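Local coordinates for cystalysin (PDB 1C7N), which binds pyridoxal-5'-phosphate and belongs to the class I and II aminotransferase family of fold-type I PLP-dependent proteins, at residues Val298-Phe310 with Leu372-Leu386. Numbering follows the deposited sequence.
Sequences VIDKNQRIVKDFF and LAAPSSVIQESLERL
Asn302, on one of two nearly parallel helices, reaches across to Leu372, Ala374 and Ser376, where a turn leads into the other. In this aminotransferase-type fold, helix 298-310 and the turn at Leu372 pack on strand 327-331 of the small three-stranded antiparallel sheet, and helix 376-386 runs alongside the first helix. The axes of 298-310 and 376-386 cross at -19°, 10.0 Å apart.

Three hydrogen bonds grip the buried Asn302 amide. Its ND2 donates to Leu372 O at 2.9 Å, nearly straight (163°) and in the carbonyl plane, and to Ala374 O at 2.8 Å, along a more bent path. These carbonyls flank Ala373, the centre of an inverse gamma turn, and both lie close to the amide plane, which holds the rotation of the amide. The remaining amide atom, OD1, accepts from OG of Ser376, the residue after the N-cap Pro375, at 2.7 Å. With ND2 facing two carbonyls and OD1 receiving a hydroxyl, the flip of the side chain is set.

Beyond the amide, apolar packing takes over. Leu372 spreads its two methyls over the 298-310 helix, CD1 pressing on Gln303 CB at 3.4 Å and CD2 meeting Val306 CG2. Ile379 CG2 approaches that same valine methyl, while Ile305 CG2 touches both Leu383 CD1 and the carboxamide of Gln380. Val306 and Leu372 also touch Gln328 of strand 327-331.

Further along, Phe309 has CG anti to its own N (chi1 171°), which carries the ring across to Leu383. Leu383 CB makes a CH-pi contact, 3.9 Å from the Phe309 ring centroid and almost on the normal, and Leu386 CD1 lies 3.9 Å from Phe310 CZ.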
loop_
_atom_site.group_PDB
_atom_site.type_symbol
_atom_site.label_atom_id
_atom_site.label_comp_id
_atom_site.label_asym_id
_atom_site.label_seq_id
_atom_site.Cartn_x
_atom_site.Cartn_y
_atom_site.Cartn_z
ATOM N N VAL A 298 -18.247 12.755 -21.727
ATOM C CA VAL A 298 -19.431 12.523 -20.900
ATOM C C VAL A 298 -19.476 13.477 -19.699
ATOM O O VAL A 298 -20.543 13.999 -19.346
ATOM C CB VAL A 298 -19.476 11.066 -20.395
ATOM C CG1 VAL A 298 -20.702 10.855 -19.527
ATOM C CG2 VAL A 298 -19.502 10.106 -21.589
ATOM N N ILE A 299 -18.319 13.705 -19.078
ATOM C CA ILE A 299 -18.232 14.600 -17.928
ATOM C C ILE A 299 -18.638 16.005 -18.351
ATOM O O ILE A 299 -19.409 16.671 -17.663
ATOM C CB ILE A 299 -16.799 14.629 -17.358
ATOM C CG1 ILE A 299 -16.436 13.236 -16.836
ATOM C CG2 ILE A 299 -16.699 15.656 -16.234
ATOM C CD1 ILE A 299 -14.975 13.067 -16.491
ATOM N N ASP A 300 -18.116 16.447 -19.491
ATOM C CA ASP A 300 -18.434 17.770 -20.027
ATOM C C ASP A 300 -19.948 17.842 -20.287
ATOM O O ASP A 300 -20.599 18.858 -19.997
ATOM C CB ASP A 300 -17.623 18.000 -21.311
ATOM C CG ASP A 300 -17.875 19.363 -21.944
ATOM O OD1 ASP A 300 -18.071 20.357 -21.217
ATOM O OD2 ASP A 300 -17.851 19.440 -23.184
ATOM N N LYS A 301 -20.515 16.768 -20.831
ATOM C CA LYS A 301 -21.958 16.739 -21.080
ATOM C C LYS A 301 -22.719 16.870 -19.759
ATOM O O LYS A 301 -23.686 17.633 -19.658
ATOM C CB LYS A 301 -22.370 15.433 -21.782
ATOM C CG LYS A 301 -22.008 15.361 -23.267
ATOM C CD LYS A 301 -22.793 16.393 -24.082
ATOM C CE LYS A 301 -22.617 16.201 -25.587
ATOM N NZ LYS A 301 -21.205 16.379 -26.030
ATOM N N ASN A 302 -22.268 16.139 -18.745
ATOM C CA ASN A 302 -22.915 16.162 -17.437
ATOM C C ASN A 302 -22.869 17.494 -16.685
ATOM O O ASN A 302 -23.859 17.877 -16.061
ATOM C CB ASN A 302 -22.360 15.036 -16.560
ATOM C CG ASN A 302 -22.808 13.662 -17.034
ATOM O OD1 ASN A 302 -23.704 13.544 -17.872
ATOM N ND2 ASN A 302 -22.202 12.619 -16.489
ATOM N N GLN A 303 -21.745 18.207 -16.733
ATOM C CA GLN A 303 -21.677 19.491 -16.039
ATOM C C GLN A 303 -22.660 20.461 -16.706
ATOM O O GLN A 303 -23.207 21.352 -16.056
ATOM C CB GLN A 303 -20.256 20.079 -16.079
ATOM C CG GLN A 303 -19.765 20.411 -17.481
ATOM C CD GLN A 303 -18.525 21.284 -17.486
ATOM O OE1 GLN A 303 -18.127 21.842 -16.454
ATOM N NE2 GLN A 303 -17.913 21.425 -18.657
ATOM N N ARG A 304 -22.882 20.288 -18.006
ATOM C CA ARG A 304 -23.814 21.157 -18.716
ATOM C C ARG A 304 -25.248 20.745 -18.373
ATOM O O ARG A 304 -26.138 21.587 -18.276
ATOM C CB ARG A 304 -23.539 21.102 -20.227
ATOM C CG ARG A 304 -22.196 21.749 -20.590
ATOM C CD ARG A 304 -21.743 21.464 -22.018
ATOM N NE ARG A 304 -20.419 22.036 -22.291
ATOM C CZ ARG A 304 -20.169 23.339 -22.423
ATOM N NH1 ARG A 304 -21.153 24.226 -22.315
ATOM N NH2 ARG A 304 -18.932 23.759 -22.660
ATOM N N ILE A 305 -25.467 19.454 -18.149
ATOM C CA ILE A 305 -26.800 18.976 -17.774
ATOM C C ILE A 305 -27.181 19.592 -16.421
ATOM O O ILE A 305 -28.311 20.055 -16.229
ATOM C CB ILE A 305 -26.831 17.427 -17.654
ATOM C CG1 ILE A 305 -26.677 16.799 -19.042
ATOM C CG2 ILE A 305 -28.147 16.965 -17.002
ATOM C CD1 ILE A 305 -26.679 15.279 -19.030
ATOM N N VAL A 306 -26.225 19.606 -15.496
ATOM C CA VAL A 306 -26.445 20.156 -14.160
ATOM C C VAL A 306 -26.709 21.662 -14.251
ATOM O O VAL A 306 -27.696 22.161 -13.714
ATOM C CB VAL A 306 -25.213 19.900 -13.242
ATOM C CG1 VAL A 306 -25.432 20.516 -11.868
ATOM C CG2 VAL A 306 -24.972 18.395 -13.105
ATOM N N LYS A 307 -25.820 22.376 -14.929
ATOM C CA LYS A 307 -25.961 23.817 -15.097
ATOM C C LYS A 307 -27.335 24.144 -15.670
ATOM O O LYS A 307 -28.049 25.006 -15.150
ATOM C CB LYS A 307 -24.858 24.335 -16.025
ATOM C CG LYS A 307 -24.952 25.815 -16.387
ATOM C CD LYS A 307 -23.739 26.228 -17.212
ATOM C CE LYS A 307 -23.959 27.538 -17.953
ATOM N NZ LYS A 307 -24.304 28.661 -17.044
ATOM N N ASP A 308 -27.708 23.446 -16.735
ATOM C CA ASP A 308 -28.998 23.671 -17.375
ATOM C C ASP A 308 -30.175 23.371 -16.456
ATOM O O ASP A 308 -31.166 24.103 -16.445
ATOM C CB ASP A 308 -29.107 22.825 -18.645
ATOM C CG ASP A 308 -30.463 22.949 -19.308
ATOM O OD1 ASP A 308 -31.329 22.081 -19.066
ATOM O OD2 ASP A 308 -30.666 23.928 -20.058
ATOM N N PHE A 309 -30.067 22.293 -15.686
ATOM C CA PHE A 309 -31.138 21.906 -14.784
ATOM C C PHE A 309 -31.542 23.033 -13.844
ATOM O O PHE A 309 -32.728 23.305 -13.671
ATOM C CB PHE A 309 -30.733 20.692 -13.953
ATOM C CG PHE A 309 -31.699 20.376 -12.856
ATOM C CD1 PHE A 309 -32.912 19.762 -13.136
ATOM C CD2 PHE A 309 -31.418 20.744 -11.543
ATOM C CE1 PHE A 309 -33.835 19.517 -12.124
ATOM C CE2 PHE A 309 -32.332 20.503 -10.525
ATOM C CZ PHE A 309 -33.545 19.889 -10.816
ATOM N N PHE A 310 -30.565 23.688 -13.229
ATOM C CA PHE A 310 -30.890 24.771 -12.312
ATOM C C PHE A 310 -31.360 26.045 -13.016
ATOM O O PHE A 310 -32.213 26.761 -12.493
ATOM C CB PHE A 310 -29.706 25.067 -11.393
ATOM C CG PHE A 310 -29.357 23.923 -10.475
ATOM C CD1 PHE A 310 -28.270 23.098 -10.747
ATOM C CD2 PHE A 310 -30.137 23.652 -9.352
ATOM C CE1 PHE A 310 -27.968 22.018 -9.911
ATOM C CE2 PHE A 310 -29.842 22.575 -8.514
ATOM C CZ PHE A 310 -28.756 21.760 -8.796
ATOM N N LEU A 372 -19.559 14.126 -11.184
ATOM C CA LEU A 372 -20.091 14.010 -12.543
ATOM C C LEU A 372 -19.716 12.725 -13.277
ATOM O O LEU A 372 -20.207 12.483 -14.380
ATOM C CB LEU A 372 -19.632 15.200 -13.392
ATOM C CG LEU A 372 -20.036 16.600 -12.909
ATOM C CD1 LEU A 372 -19.485 17.626 -13.880
ATOM C CD2 LEU A 372 -21.549 16.716 -12.806
ATOM N N ALA A 373 -18.852 11.911 -12.679
ATOM C CA ALA A 373 -18.419 10.670 -13.324
ATOM C C ALA A 373 -19.443 9.541 -13.221
ATOM O O ALA A 373 -19.219 8.539 -12.540
ATOM C CB ALA A 373 -17.092 10.219 -12.742
ATOM N N ALA A 374 -20.560 9.708 -13.919
ATOM C CA ALA A 374 -21.628 8.722 -13.940
ATOM C C ALA A 374 -22.367 8.873 -15.264
ATOM O O ALA A 374 -22.167 9.859 -15.981
ATOM C CB ALA A 374 -22.584 8.963 -12.772
ATOM N N PRO A 375 -23.210 7.891 -15.625
ATOM C CA PRO A 375 -23.941 8.013 -16.889
ATOM C C PRO A 375 -24.862 9.227 -16.829
ATOM O O PRO A 375 -25.422 9.540 -15.773
ATOM C CB PRO A 375 -24.719 6.703 -16.964
ATOM C CG PRO A 375 -23.806 5.734 -16.259
ATOM C CD PRO A 375 -23.380 6.544 -15.048
ATOM N N SER A 376 -25.011 9.911 -17.960
ATOM C CA SER A 376 -25.865 11.089 -18.026
ATOM C C SER A 376 -27.274 10.774 -17.504
ATOM O O SER A 376 -27.869 11.565 -16.764
ATOM C CB SER A 376 -25.920 11.596 -19.472
ATOM O OG SER A 376 -24.627 11.980 -19.918
ATOM N N SER A 377 -27.803 9.611 -17.876
ATOM C CA SER A 377 -29.136 9.212 -17.430
ATOM C C SER A 377 -29.195 9.157 -15.911
ATOM O O SER A 377 -30.223 9.483 -15.309
ATOM C CB SER A 377 -29.500 7.841 -17.995
ATOM O OG SER A 377 -28.607 6.847 -17.523
ATOM N N VAL A 378 -28.093 8.740 -15.291
ATOM C CA VAL A 378 -28.032 8.641 -13.836
ATOM C C VAL A 378 -28.048 10.027 -13.217
ATOM O O VAL A 378 -28.703 10.246 -12.199
ATOM C CB VAL A 378 -26.769 7.880 -13.370
ATOM C CG1 VAL A 378 -26.613 8.003 -11.864
ATOM C CG2 VAL A 378 -26.875 6.412 -13.759
ATOM N N ILE A 379 -27.329 10.960 -13.836
ATOM C CA ILE A 379 -27.291 12.335 -13.348
ATOM C C ILE A 379 -28.704 12.928 -13.442
ATOM O O ILE A 379 -29.154 13.641 -12.541
ATOM C CB ILE A 379 -26.314 13.209 -14.185
ATOM C CG1 ILE A 379 -24.886 12.657 -14.088
ATOM C CG2 ILE A 379 -26.344 14.654 -13.686
ATOM C CD1 ILE A 379 -24.299 12.667 -12.692
ATOM N N GLN A 380 -29.399 12.619 -14.533
ATOM C CA GLN A 380 -30.760 13.111 -14.764
ATOM C C GLN A 380 -31.743 12.560 -13.734
ATOM O O GLN A 380 -32.611 13.283 -13.241
ATOM C CB GLN A 380 -31.217 12.732 -16.175
ATOM C CG GLN A 380 -30.429 13.415 -17.276
ATOM C CD GLN A 380 -30.953 14.804 -17.589
ATOM O OE1 GLN A 380 -31.297 15.571 -16.685
ATOM N NE2 GLN A 380 -31.011 15.137 -18.873
ATOM N N GLU A 381 -31.613 11.273 -13.419
ATOM C CA GLU A 381 -32.482 10.639 -12.426
ATOM C C GLU A 381 -32.334 11.355 -11.093
ATOM O O GLU A 381 -33.321 11.654 -10.415
ATOM C CB GLU A 381 -32.088 9.171 -12.226
ATOM C CG GLU A 381 -32.560 8.216 -13.300
ATOM C CD GLU A 381 -31.922 6.842 -13.158
ATOM O OE1 GLU A 381 -31.739 6.388 -12.007
ATOM O OE2 GLU A 381 -31.611 6.214 -14.193
ATOM N N SER A 382 -31.085 11.624 -10.726
ATOM C CA SER A 382 -30.769 12.282 -9.469
ATOM C C SER A 382 -31.321 13.703 -9.407
ATOM O O SER A 382 -31.898 14.104 -8.399
ATOM C CB SER A 382 -29.254 12.308 -9.265
ATOM O OG SER A 382 -28.709 10.999 -9.325
ATOM N N LEU A 383 -31.142 14.458 -10.487
ATOM C CA LEU A 383 -31.627 15.832 -10.530
ATOM C C LEU A 383 -33.141 15.887 -10.435
ATOM O O LEU A 383 -33.692 16.812 -9.843
ATOM C CB LEU A 383 -31.152 16.527 -11.811
ATOM C CG LEU A 383 -29.633 16.682 -11.934
ATOM C CD1 LEU A 383 -29.274 17.186 -13.319
ATOM C CD2 LEU A 383 -29.128 17.633 -10.857
ATOM N N GLU A 384 -33.822 14.903 -11.012
ATOM C CA GLU A 384 -35.280 14.889 -10.952
ATOM C C GLU A 384 -35.758 14.589 -9.529
ATOM O O GLU A 384 -36.799 15.093 -9.106
ATOM C CB GLU A 384 -35.855 13.875 -11.949
ATOM C CG GLU A 384 -37.386 13.832 -12.000
ATOM C CD GLU A 384 -38.032 15.215 -12.031
ATOM O OE1 GLU A 384 -37.475 16.129 -12.670
ATOM O OE2 GLU A 384 -39.110 15.386 -11.424
ATOM N N ARG A 385 -35.012 13.770 -8.789
ATOM C CA ARG A 385 -35.380 13.483 -7.397
ATOM C C ARG A 385 -35.238 14.780 -6.612
ATOM O O ARG A 385 -36.074 15.117 -5.771
ATOM C CB ARG A 385 -34.446 12.451 -6.768
ATOM C CG ARG A 385 -34.865 11.020 -6.939
ATOM C CD ARG A 385 -34.344 10.187 -5.780
ATOM N NE ARG A 385 -32.885 10.238 -5.664
ATOM C CZ ARG A 385 -32.048 9.734 -6.567
ATOM N NH1 ARG A 385 -32.524 9.144 -7.659
ATOM N NH2 ARG A 385 -30.737 9.801 -6.370
ATOM N N LEU A 386 -34.152 15.492 -6.896
ATOM C CA LEU A 386 -33.847 16.763 -6.254
ATOM C C LEU A 386 -34.942 17.763 -6.614
ATOM O O LEU A 386 -35.423 18.513 -5.765
ATOM C CB LEU A 386 -32.505 17.285 -6.773
ATOM C CG LEU A 386 -31.644 18.223 -5.929
ATOM C CD1 LEU A 386 -30.932 19.189 -6.874
ATOM C CD2 LEU A 386 -32.479 18.984 -4.923
#